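Local structure of endopolygalacturonase (1K5C) at residues Ile197-Ile202 / Val241-Asn246; Tyr223-Lys228 / Val278-Gly283; Phe112-Leu115 / Ala121-Val124. The protein probably hydrolyses internal alpha-1,4 linkages between galacturonic acid units of pectin, acting as an endo-type glycoside hydrolase. All blocks are in the same frame, centred on the assembly; numbering follows the deposited sequence. Where two conformers were deposited one is given.

Contact 1 (Ile197-Ile202 / Val241-Asn246); sequences ISIGSI and VTYDAN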
# COMPACT_ATOMS: atom_id res chain seq x y z
N ILE A 197 2.60 -7.09 2.81
CA ILE A 197 3.23 -6.20 1.83
C ILE A 197 3.05 -6.81 0.46
O ILE A 197 3.60 -7.90 0.19
CB ILE A 197 4.73 -6.04 2.15
CG1 ILE A 197 4.87 -5.39 3.55
CG2 ILE A 197 5.44 -5.22 1.07
CD1 ILE A 197 6.31 -5.36 4.07
N SER A 198 2.30 -6.13 -0.43
CA SER A 198 1.89 -6.70 -1.69
C SER A 198 2.41 -5.93 -2.89
O SER A 198 2.43 -4.70 -2.94
CB SER A 198 0.38 -6.77 -1.77
OG SER A 198 -0.05 -7.81 -0.92
N ILE A 199 2.70 -6.74 -3.94
CA ILE A 199 2.77 -6.26 -5.33
C ILE A 199 1.55 -6.84 -6.01
O ILE A 199 1.35 -8.06 -6.01
CB ILE A 199 4.06 -6.67 -6.02
CG1 ILE A 199 5.27 -5.95 -5.36
CG2 ILE A 199 3.97 -6.40 -7.51
CD1 ILE A 199 6.61 -6.52 -5.78
N GLY A 200 0.71 -5.96 -6.59
CA GLY A 200 -0.52 -6.36 -7.26
C GLY A 200 -1.73 -6.24 -6.36
O GLY A 200 -1.68 -5.73 -5.25
N SER A 201 -2.88 -6.68 -6.88
CA SER A 201 -3.00 -7.50 -8.07
C SER A 201 -2.60 -6.78 -9.33
O SER A 201 -3.01 -5.63 -9.60
CB SER A 201 -4.51 -7.87 -8.18
OG SER A 201 -4.70 -8.51 -9.38
N ILE A 202 -1.76 -7.46 -10.10
CA ILE A 202 -1.30 -6.96 -11.40
C ILE A 202 -2.37 -7.23 -12.44
O ILE A 202 -2.79 -8.39 -12.64
CB ILE A 202 0.04 -7.62 -11.77
CG1 ILE A 202 1.12 -7.30 -10.73
CG2 ILE A 202 0.44 -7.25 -13.18
CD1 ILE A 202 1.56 -5.84 -10.70
N VAL A 241 12.57 -7.35 -7.97
CA VAL A 241 12.05 -7.14 -6.64
C VAL A 241 13.05 -7.68 -5.64
O VAL A 241 13.49 -8.82 -5.77
CB VAL A 241 10.69 -7.87 -6.46
CG1 VAL A 241 10.14 -7.62 -5.03
CG2 VAL A 241 9.67 -7.44 -7.54
N THR A 242 13.41 -6.85 -4.67
CA THR A 242 14.35 -7.28 -3.61
C THR A 242 13.69 -7.11 -2.25
O THR A 242 13.33 -5.99 -1.89
CB THR A 242 15.65 -6.45 -3.68
OG1 THR A 242 16.19 -6.55 -5.00
CG2 THR A 242 16.66 -6.96 -2.65
N TYR A 243 13.61 -8.20 -1.53
CA TYR A 243 13.19 -8.21 -0.12
C TYR A 243 14.46 -8.32 0.73
O TYR A 243 15.26 -9.24 0.53
CB TYR A 243 12.30 -9.45 0.16
CG TYR A 243 11.02 -9.45 -0.62
CD1 TYR A 243 9.92 -8.72 -0.21
CD2 TYR A 243 10.90 -10.19 -1.80
CE1 TYR A 243 8.72 -8.71 -0.92
CE2 TYR A 243 9.71 -10.22 -2.52
CZ TYR A 243 8.63 -9.48 -2.07
OH TYR A 243 7.48 -9.50 -2.84
N ASP A 244 14.61 -7.38 1.66
CA ASP A 244 15.87 -7.25 2.43
C ASP A 244 15.50 -6.87 3.84
O ASP A 244 14.79 -5.88 4.05
CB ASP A 244 16.68 -6.18 1.71
CG ASP A 244 18.04 -5.86 2.26
OD1 ASP A 244 18.25 -5.97 3.49
OD2 ASP A 244 18.91 -5.49 1.38
N ALA A 245 15.91 -7.67 4.86
CA ALA A 245 15.86 -7.18 6.26
C ALA A 245 14.43 -7.01 6.76
O ALA A 245 14.21 -6.13 7.60
CB ALA A 245 16.65 -5.88 6.43
N ASN A 246 13.47 -7.85 6.35
CA ASN A 246 12.12 -7.75 6.89
C ASN A 246 11.91 -8.75 8.01
O ASN A 246 12.39 -9.89 7.95
CB ASN A 246 11.08 -7.98 5.78
CG ASN A 246 11.28 -6.97 4.64
OD1 ASN A 246 10.97 -5.78 4.78
ND2 ASN A 246 11.84 -7.44 3.52
O HOH W 1 5.39 -7.99 -2.03
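Inside the parallel beta-helix, Ile199 and Val241 join two walls of the coil by meeting tip to tip. The CD1 methyl of Ile199 lies 3.6 Å from CG2 of Val241 and 3.8 Å from CG1 of the same valine, so one methyl is received by both prongs of the fork. It gets there because CG1 of Ile199 stands beside the backbone N (chi1 -67°) while the chain beyond it stays extended (chi2 167°). The same CD1 comes within 4.3 Å of Tyr243 OH.

The phenol is tied to the opposite wall through water. Tyr243 OH lies 2.7 Å from a water O at the edge of the ring and in its plane, and that water donates to Ile197 O over 2.9 Å. A polar bridge thus runs beside the aliphatic contact, giving both the buried hydroxyl and the water a partner.

The fold is the right-handed parallel beta-helix of glycoside hydrolase family 28. Strand 197-202 pairs with 223-230 in one wall, and 237-244 pairs with 207-221 and 275-280 in another. The two segments share no direct hydrogen bond and run in opposite directions across the core, so the join between walls is made by inward side chains and the water. Tyr243 continues the filling with a stack on Phe280 and a contact with Ile227, while Ile199 also touches Val238. Past the end of the strand, the Asn246 amide is fixed from both ends: OD1 accepts from Asn216 N, and ND2 donates to Ile213 O.

Contact 2 (Tyr223-Lys228 / Val278-Gly283); sequences YGVRIK and VNFTGG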
# COMPACT_ATOMS: atom_id res chain seq x y z
N TYR A 223 -0.97 -12.43 5.42
CA TYR A 223 0.15 -12.84 4.59
C TYR A 223 1.34 -12.00 5.03
O TYR A 223 1.17 -10.91 5.56
CB TYR A 223 -0.06 -12.55 3.08
CG TYR A 223 -1.42 -13.01 2.55
CD1 TYR A 223 -1.60 -14.21 1.91
CD2 TYR A 223 -2.53 -12.20 2.67
CE1 TYR A 223 -2.89 -14.58 1.43
CE2 TYR A 223 -3.78 -12.54 2.23
CZ TYR A 223 -3.94 -13.76 1.62
OH TYR A 223 -5.18 -14.12 1.12
N GLY A 224 2.55 -12.53 4.78
CA GLY A 224 3.74 -11.74 5.02
C GLY A 224 4.05 -10.83 3.80
O GLY A 224 3.92 -9.61 3.87
N VAL A 225 4.48 -11.48 2.72
CA VAL A 225 4.66 -10.79 1.45
C VAL A 225 3.88 -11.55 0.38
O VAL A 225 3.81 -12.80 0.38
CB VAL A 225 6.14 -10.51 1.07
CG1 VAL A 225 6.85 -9.69 2.16
CG2 VAL A 225 6.84 -11.82 0.85
N ARG A 226 3.35 -10.79 -0.58
CA ARG A 226 2.65 -11.35 -1.70
C ARG A 226 3.03 -10.67 -3.00
O ARG A 226 3.21 -9.45 -3.04
CB ARG A 226 1.13 -11.16 -1.64
CG ARG A 226 0.47 -12.23 -0.77
CD ARG A 226 -1.02 -11.77 -0.90
NE ARG A 226 -1.96 -12.40 -1.83
CZ ARG A 226 -3.29 -12.32 -1.75
NH1 ARG A 226 -3.82 -11.59 -0.80
NH2 ARG A 226 -4.08 -12.92 -2.62
N ILE A 227 3.08 -11.47 -4.06
CA ILE A 227 3.08 -10.92 -5.43
C ILE A 227 1.89 -11.62 -6.11
O ILE A 227 1.89 -12.86 -6.18
CB ILE A 227 4.40 -11.14 -6.19
CG1 ILE A 227 5.58 -10.64 -5.36
CG2 ILE A 227 4.34 -10.50 -7.59
CD1 ILE A 227 6.94 -10.86 -6.06
N LYS A 228 0.92 -10.85 -6.51
CA LYS A 228 -0.34 -11.37 -7.08
C LYS A 228 -0.54 -10.78 -8.46
O LYS A 228 -0.53 -9.58 -8.64
CB LYS A 228 -1.58 -11.13 -6.18
CG LYS A 228 -1.53 -9.94 -5.28
CD LYS A 228 -2.79 -9.72 -4.48
CE LYS A 228 -2.45 -8.55 -3.52
NZ LYS A 228 -3.64 -7.83 -3.16
N VAL A 278 13.19 -12.02 -8.63
CA VAL A 278 12.62 -11.80 -7.29
C VAL A 278 13.61 -12.42 -6.27
O VAL A 278 13.81 -13.64 -6.29
CB VAL A 278 11.23 -12.43 -7.16
CG1 VAL A 278 10.71 -12.26 -5.74
CG2 VAL A 278 10.29 -11.82 -8.19
N ASN A 279 14.19 -11.59 -5.40
CA ASN A 279 15.26 -12.02 -4.50
C ASN A 279 14.90 -11.71 -3.05
O ASN A 279 14.25 -10.68 -2.76
CB ASN A 279 16.57 -11.26 -4.83
CG ASN A 279 17.31 -11.79 -6.03
OD1 ASN A 279 16.91 -12.72 -6.71
ND2 ASN A 279 18.56 -11.29 -6.24
N PHE A 280 15.43 -12.53 -2.15
CA PHE A 280 15.48 -12.24 -0.69
C PHE A 280 17.00 -12.25 -0.35
O PHE A 280 17.59 -13.31 -0.16
CB PHE A 280 14.77 -13.27 0.15
CG PHE A 280 13.25 -13.28 0.01
CD1 PHE A 280 12.62 -13.91 -1.04
CD2 PHE A 280 12.46 -12.63 0.99
CE1 PHE A 280 11.22 -13.96 -1.14
CE2 PHE A 280 11.07 -12.68 0.89
CZ PHE A 280 10.46 -13.33 -0.16
N THR A 281 17.58 -11.03 -0.34
CA THR A 281 19.03 -10.84 -0.12
C THR A 281 19.23 -9.70 0.85
O THR A 281 18.31 -9.02 1.27
CB THR A 281 19.73 -10.57 -1.47
OG1 THR A 281 19.06 -9.46 -2.09
CG2 THR A 281 19.69 -11.79 -2.39
N GLY A 282 20.52 -9.50 1.22
CA GLY A 282 20.86 -8.40 2.14
C GLY A 282 20.66 -8.89 3.56
O GLY A 282 21.19 -9.95 3.95
N GLY A 283 19.96 -8.13 4.37
CA GLY A 283 19.65 -8.59 5.75
C GLY A 283 18.65 -9.73 5.69
O GLY A 283 17.81 -9.83 4.77
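With CG1 of Ile227 anti to the carbonyl carbon (chi1 -53°) and its chain fully extended, CD1 reaches toward Val278, whose CG1 is anti to the backbone N and whose CG2 lies beside it. The two side chains meet tip to tip across the interior of the right-handed parallel beta-helix, where strands 223-230 and 275-280 belong to facing walls. The touching parts run 169° apart, nearly antiparallel, without a hydrogen bond between the segments. Ile227 CD1 sits almost evenly between the valine methyls, 4.0 Å from Val278 CG1 and 4.1 Å from Val278 CG2.

Tyr243 of strand 237-244 fills in alongside, touching Val225 and Val278; the Phe280 ring also meets Trp309 edge-to-face. Alternation along the strand sends Arg226 and Lys228 to the other side of the sheet from Val225 and Ile227; both are galacturonate-binding residues, and Lys228 NZ forms a salt bridge with Asp174. On the core side, Val225 and Phe280 slide past each other in opposite directions, and CG2 of Val225 comes to the ring edge, close to its plane, 4.1 Å from Phe280 CZ.

Contact 3 (Phe112-Leu115 / Ala121-Val124); sequences FEVL and AISV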
# COMPACT_ATOMS: atom_id res chain seq x y z
N PHE A 112 1.76 12.82 9.27
CA PHE A 112 0.32 12.97 9.53
C PHE A 112 -0.29 11.57 9.61
O PHE A 112 0.35 10.56 9.28
CB PHE A 112 -0.38 13.85 8.49
CG PHE A 112 -0.30 13.34 7.07
CD1 PHE A 112 -1.22 12.42 6.60
CD2 PHE A 112 0.72 13.83 6.23
CE1 PHE A 112 -1.17 12.01 5.26
CE2 PHE A 112 0.78 13.42 4.93
CZ PHE A 112 -0.15 12.49 4.44
N GLU A 113 -1.55 11.56 10.04
CA GLU A 113 -2.29 10.31 10.22
C GLU A 113 -3.57 10.35 9.41
O GLU A 113 -4.26 11.38 9.37
CB GLU A 113 -2.64 10.13 11.71
CG GLU A 113 -3.60 8.96 11.98
CD GLU A 113 -3.76 8.70 13.44
OE1 GLU A 113 -2.80 8.46 14.15
OE2 GLU A 113 -4.90 8.62 13.87
N VAL A 114 -3.87 9.24 8.77
CA VAL A 114 -5.19 8.96 8.22
C VAL A 114 -5.88 8.05 9.22
O VAL A 114 -5.37 6.96 9.50
CB VAL A 114 -5.06 8.30 6.83
CG1 VAL A 114 -6.41 7.82 6.37
CG2 VAL A 114 -4.39 9.30 5.86
N LEU A 115 -7.00 8.52 9.75
CA LEU A 115 -7.74 7.78 10.78
C LEU A 115 -9.06 7.28 10.16
O LEU A 115 -9.87 8.08 9.64
CB LEU A 115 -8.04 8.72 11.94
CG LEU A 115 -8.94 8.14 13.05
CD1 LEU A 115 -8.26 6.95 13.78
CD2 LEU A 115 -9.27 9.22 14.07
N ALA A 121 -7.01 3.77 1.83
CA ALA A 121 -6.64 5.01 2.52
C ALA A 121 -5.92 6.00 1.63
O ALA A 121 -6.46 7.08 1.36
CB ALA A 121 -5.83 4.66 3.77
N ILE A 122 -4.69 5.69 1.20
CA ILE A 122 -3.87 6.68 0.46
C ILE A 122 -3.49 6.10 -0.91
O ILE A 122 -2.83 5.08 -1.01
CB ILE A 122 -2.60 7.05 1.24
CG1 ILE A 122 -2.95 7.56 2.63
CG2 ILE A 122 -1.76 8.04 0.45
CD1 ILE A 122 -1.75 7.85 3.52
N SER A 123 -3.96 6.80 -1.96
CA SER A 123 -3.58 6.48 -3.33
C SER A 123 -2.46 7.40 -3.78
O SER A 123 -2.55 8.62 -3.60
CB SER A 123 -4.83 6.66 -4.22
OG SER A 123 -4.47 6.53 -5.58
N VAL A 124 -1.41 6.82 -4.32
CA VAL A 124 -0.18 7.52 -4.68
C VAL A 124 -0.00 7.45 -6.18
O VAL A 124 0.12 6.34 -6.75
CB VAL A 124 1.01 6.90 -3.96
CG1 VAL A 124 2.30 7.62 -4.30
CG2 VAL A 124 0.73 6.86 -2.44
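Val114 offers a separate methyl to each of two neighbouring residues, Ala121 and Ile122. Its CG2 lies 3.8 Å from CD1 of Ile122 and 3.9 Å from CG1 of that isoleucine, the two side chains crossing obliquely. The other methyl, CG1, faces the single CB of Ala121 at 4.1 Å. The valine rotation (chi1 171°) divides the work: CG1 stands anti to the backbone N, and CG2 beside it. On the far side Ile122 is drawn out to full length, with chi2 at 175°, which carries CD1 forward to the valine.

These residues lie on successive strands of one chain, 108-115 and 122-127, joined by only five residues between the segments. In the right-handed parallel beta-helix this is a corner, where the chain leaves one wall and enters the next, and the three side chains pack into its inner angle.

The next shell holds them in place. Val114 is fixed by backbone hydrogen bonds to Thr137 and Asp139 on strand 130-139, and its side chain touches Leu101 and Phe100. Ala121 rests on Val138, and Ile122 on Ile136 and Ile103, so the neighbouring strands 101-104 and 130-139 of the same two walls continue the packing. Two residues before Val114, the ring of Phe112 extends the apolar interior, meeting Phe77 edge-to-face and also packing against Phe70.

Overall arrangement
Contacts 1 and 2 are adjacent layers of the same core, their centres 5 Å apart, whereas contact 3 lies on the opposite side of the chain's centre, with centres about 20 Å from contact 1 and 24 Å from contact 2. The segments of contacts 1 and 2 alternate in sequence and are neighbours in both walls: Tyr243 N lies 2.8 Å from Asn279 O, and Ile202 N 2.8 Å from Lys228 O, both probable hydrogen bonds. The galacturonate site, unoccupied here, lies beside contacts 1 and 2: the Ile199 side chain is about 7 Å from that of Lys228. In contact 3, the Ala121 side chain is about 10 Å from those of galacturonate-binding Asp173 and Asn151.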